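Local coordinates for protein N5-carboxyaminoimidazole ribonucleotide synthetase (Bacillus anthracis, PDB 3QFF) that probably catalyses the ATP- and bicarbonate-dependent conversion of aminoimidazole ribonucleotide to N5-carboxyaminoimidazole ribonucleotide in purine biosynthesis, at residues E196-V201 against H280-Y285. Numbering follows the deposited sequence.
Sequences EVSVIV and HNSGHY. With ADP (adenosine-5'-diphosphate), chain C.
Ser198 OG is gripped by three groups: Ser282 OG at 2.7 Å, a water at 2.8 Å and the side-chain amide of Asn217. Both serine hydroxyls sit between their own backbone N and carbonyl carbon (chi1 73° in each), which brings the two oxygens together. The same water donates to Ser282 O, so the strand hydroxyl reaches the 280-285 turn directly and through a bridge. His280 ND1 is hydrogen-bonded to Ser282 OG at 2.9 Å and also accepts the N-H of Ser282, a nearly straight bond whose donor is tilted 34° from the imidazole plane. One ring nitrogen thus holds the backbone N-H and the hydroxyl of Ser282 and extends the serine pair into a chain of polar contacts. Beside it, Ile200 provides the apolar half: CG1 packs on Gly283 CA at 4.0 Å, and CD1 meets His280 CB. A second water accepts from Ile200 N and bonds to Tyr285 OH at 3.0 Å. Two residues before Ser198, the chain of Glu196, extended beyond CG, runs to the nucleotide, where OE2 takes the hydrogen of ADP O3' at 2.8 Å. The strand thus holds the ADP ribose at Glu196 and the polar network at Ser198, within the ATP-grasp domain. Strand 195-203 runs between and antiparallel to strands 209-220 and 256-264, with Val199 on helix 235-251, while Ser282 packs against Leu224 and Ser227 of strand 223-229.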
loop_
_atom_site.group_PDB
_atom_site.type_symbol
_atom_site.label_atom_id
_atom_site.label_comp_id
_atom_site.label_asym_id
_atom_site.label_seq_id
_atom_site.Cartn_x
_atom_site.Cartn_y
_atom_site.Cartn_z
ATOM N N GLU A 196 23.972 10.584 11.092
ATOM C CA GLU A 196 23.399 11.026 9.814
ATOM C C GLU A 196 21.879 10.945 9.857
ATOM O O GLU A 196 21.310 9.907 10.226
ATOM C CB GLU A 196 23.926 10.205 8.653
ATOM C CG GLU A 196 25.312 10.595 8.228
ATOM C CD GLU A 196 25.724 9.911 6.963
ATOM O OE1 GLU A 196 26.119 8.724 7.027
ATOM O OE2 GLU A 196 25.656 10.560 5.894
ATOM N N VAL A 197 21.219 12.048 9.510
ATOM C CA VAL A 197 19.762 12.092 9.555
ATOM C C VAL A 197 19.183 12.602 8.236
ATOM O O VAL A 197 19.862 13.305 7.480
ATOM C CB VAL A 197 19.203 12.911 10.784
ATOM C CG1 VAL A 197 19.753 12.357 12.115
ATOM C CG2 VAL A 197 19.468 14.427 10.650
ATOM N N SER A 198 17.940 12.223 7.948
ATOM C CA SER A 198 17.264 12.778 6.789
ATOM C C SER A 198 15.797 13.069 7.069
ATOM O O SER A 198 15.190 12.453 7.941
ATOM C CB SER A 198 17.419 11.880 5.562
ATOM O OG SER A 198 16.630 10.713 5.691
ATOM N N VAL A 199 15.247 14.020 6.320
ATOM C CA VAL A 199 13.850 14.431 6.421
ATOM C C VAL A 199 13.296 14.491 4.992
ATOM O O VAL A 199 13.938 15.059 4.087
ATOM C CB VAL A 199 13.709 15.840 7.074
ATOM C CG1 VAL A 199 12.275 16.370 6.949
ATOM C CG2 VAL A 199 14.124 15.814 8.545
ATOM N N ILE A 200 12.130 13.871 4.792
ATOM C CA ILE A 200 11.426 13.931 3.519
ATOM C C ILE A 200 10.387 15.035 3.665
ATOM O O ILE A 200 9.580 15.009 4.603
ATOM C CB ILE A 200 10.688 12.602 3.166
ATOM C CG1 ILE A 200 11.608 11.367 3.249
ATOM C CG2 ILE A 200 10.001 12.702 1.779
ATOM C CD1 ILE A 200 12.669 11.282 2.178
ATOM N N VAL A 201 10.433 16.013 2.766
ATOM C CA VAL A 201 9.403 17.053 2.733
ATOM C C VAL A 201 8.612 16.994 1.417
ATOM O O VAL A 201 9.164 16.688 0.342
ATOM C CB VAL A 201 9.990 18.483 3.052
ATOM C CG1 VAL A 201 11.227 18.771 2.217
ATOM C CG2 VAL A 201 8.929 19.567 2.881
ATOM N N HIS A 280 13.034 8.818 -1.868
ATOM C CA HIS A 280 14.389 8.487 -1.541
ATOM C C HIS A 280 14.384 7.217 -0.701
ATOM O O HIS A 280 13.397 6.917 -0.022
ATOM C CB HIS A 280 14.966 9.673 -0.764
ATOM C CG HIS A 280 16.434 9.600 -0.523
ATOM N ND1 HIS A 280 16.967 9.122 0.656
ATOM C CD2 HIS A 280 17.485 9.980 -1.286
ATOM C CE1 HIS A 280 18.285 9.198 0.602
ATOM N NE2 HIS A 280 18.626 9.724 -0.562
ATOM N N ASN A 281 15.488 6.477 -0.753
ATOM C CA ASN A 281 15.657 5.219 0.006
ATOM C C ASN A 281 15.451 5.405 1.521
ATOM O O ASN A 281 14.897 4.526 2.193
ATOM C CB ASN A 281 17.050 4.644 -0.287
ATOM C CG ASN A 281 17.199 3.164 0.075
ATOM O OD1 ASN A 281 16.373 2.555 0.767
ATOM N ND2 ASN A 281 18.275 2.582 -0.408
ATOM N N SER A 282 15.880 6.551 2.052
ATOM C CA SER A 282 15.727 6.850 3.480
ATOM C C SER A 282 14.265 7.162 3.903
ATOM O O SER A 282 14.000 7.378 5.074
ATOM C CB SER A 282 16.716 7.949 3.925
ATOM O OG SER A 282 16.352 9.243 3.456
ATOM N N GLY A 283 13.336 7.165 2.940
ATOM C CA GLY A 283 11.908 7.351 3.191
ATOM C C GLY A 283 11.046 6.105 3.001
ATOM O O GLY A 283 9.819 6.170 3.127
ATOM N N HIS A 284 11.659 4.965 2.691
ATOM C CA HIS A 284 10.874 3.729 2.486
ATOM C C HIS A 284 10.135 3.264 3.742
ATOM O O HIS A 284 9.095 2.585 3.646
ATOM C CB HIS A 284 11.761 2.584 1.970
ATOM C CG HIS A 284 12.315 2.802 0.597
ATOM N ND1 HIS A 284 11.843 3.773 -0.261
ATOM C CD2 HIS A 284 13.274 2.128 -0.087
ATOM C CE1 HIS A 284 12.509 3.712 -1.400
ATOM N NE2 HIS A 284 13.378 2.716 -1.323
ATOM N N TYR A 285 10.671 3.623 4.913
ATOM C CA TYR A 285 9.982 3.336 6.176
ATOM C C TYR A 285 8.529 3.818 6.184
ATOM O O TYR A 285 7.694 3.230 6.862
ATOM C CB TYR A 285 10.725 3.961 7.365
ATOM C CG TYR A 285 10.526 5.454 7.524
ATOM C CD1 TYR A 285 11.380 6.369 6.902
ATOM C CD2 TYR A 285 9.496 5.952 8.332
ATOM C CE1 TYR A 285 11.207 7.747 7.069
ATOM C CE2 TYR A 285 9.309 7.315 8.498
ATOM C CZ TYR A 285 10.171 8.207 7.873
ATOM O OH TYR A 285 9.967 9.547 8.051
HETATM P PB ADP C . 27.158 10.169 -1.948
HETATM O O1B ADP C . 28.009 9.152 -2.673
HETATM O O2B ADP C . 26.543 11.194 -2.876
HETATM O O3B ADP C . 26.192 9.548 -0.967
HETATM P PA ADP C . 27.957 11.886 0.270
HETATM O O1A ADP C . 26.584 11.583 0.835
HETATM O O2A ADP C . 28.372 13.315 0.008
HETATM O O3A ADP C . 28.233 11.013 -1.069
HETATM O "O5'" ADP C . 29.045 11.292 1.293
HETATM C "C5'" ADP C . 29.129 9.884 1.505
HETATM C "C4'" ADP C . 29.481 9.615 2.960
HETATM O "O4'" ADP C . 30.724 10.250 3.271
HETATM C "C3'" ADP C . 28.446 10.193 3.913
HETATM O "O3'" ADP C . 27.493 9.200 4.304
HETATM C "C2'" ADP C . 29.260 10.695 5.089
HETATM O "O2'" ADP C . 29.306 9.696 6.111
HETATM C "C1'" ADP C . 30.664 10.904 4.543
HETATM N N9 ADP C . 30.941 12.359 4.385
HETATM C C8 ADP C . 30.721 13.091 3.272
HETATM N N7 ADP C . 31.082 14.386 3.455
HETATM C C5 ADP C . 31.551 14.502 4.708
HETATM C C6 ADP C . 32.098 15.599 5.547
HETATM N N6 ADP C . 32.219 16.861 5.065
HETATM N N1 ADP C . 32.470 15.290 6.815
HETATM C C2 ADP C . 32.356 14.044 7.312
HETATM N N3 ADP C . 31.869 13.008 6.606
HETATM C C4 ADP C . 31.460 13.166 5.320
HETATM O O HOH W 1 13.884 10.234 5.819
HETATM O O HOH W 2 11.654 11.583 6.579
#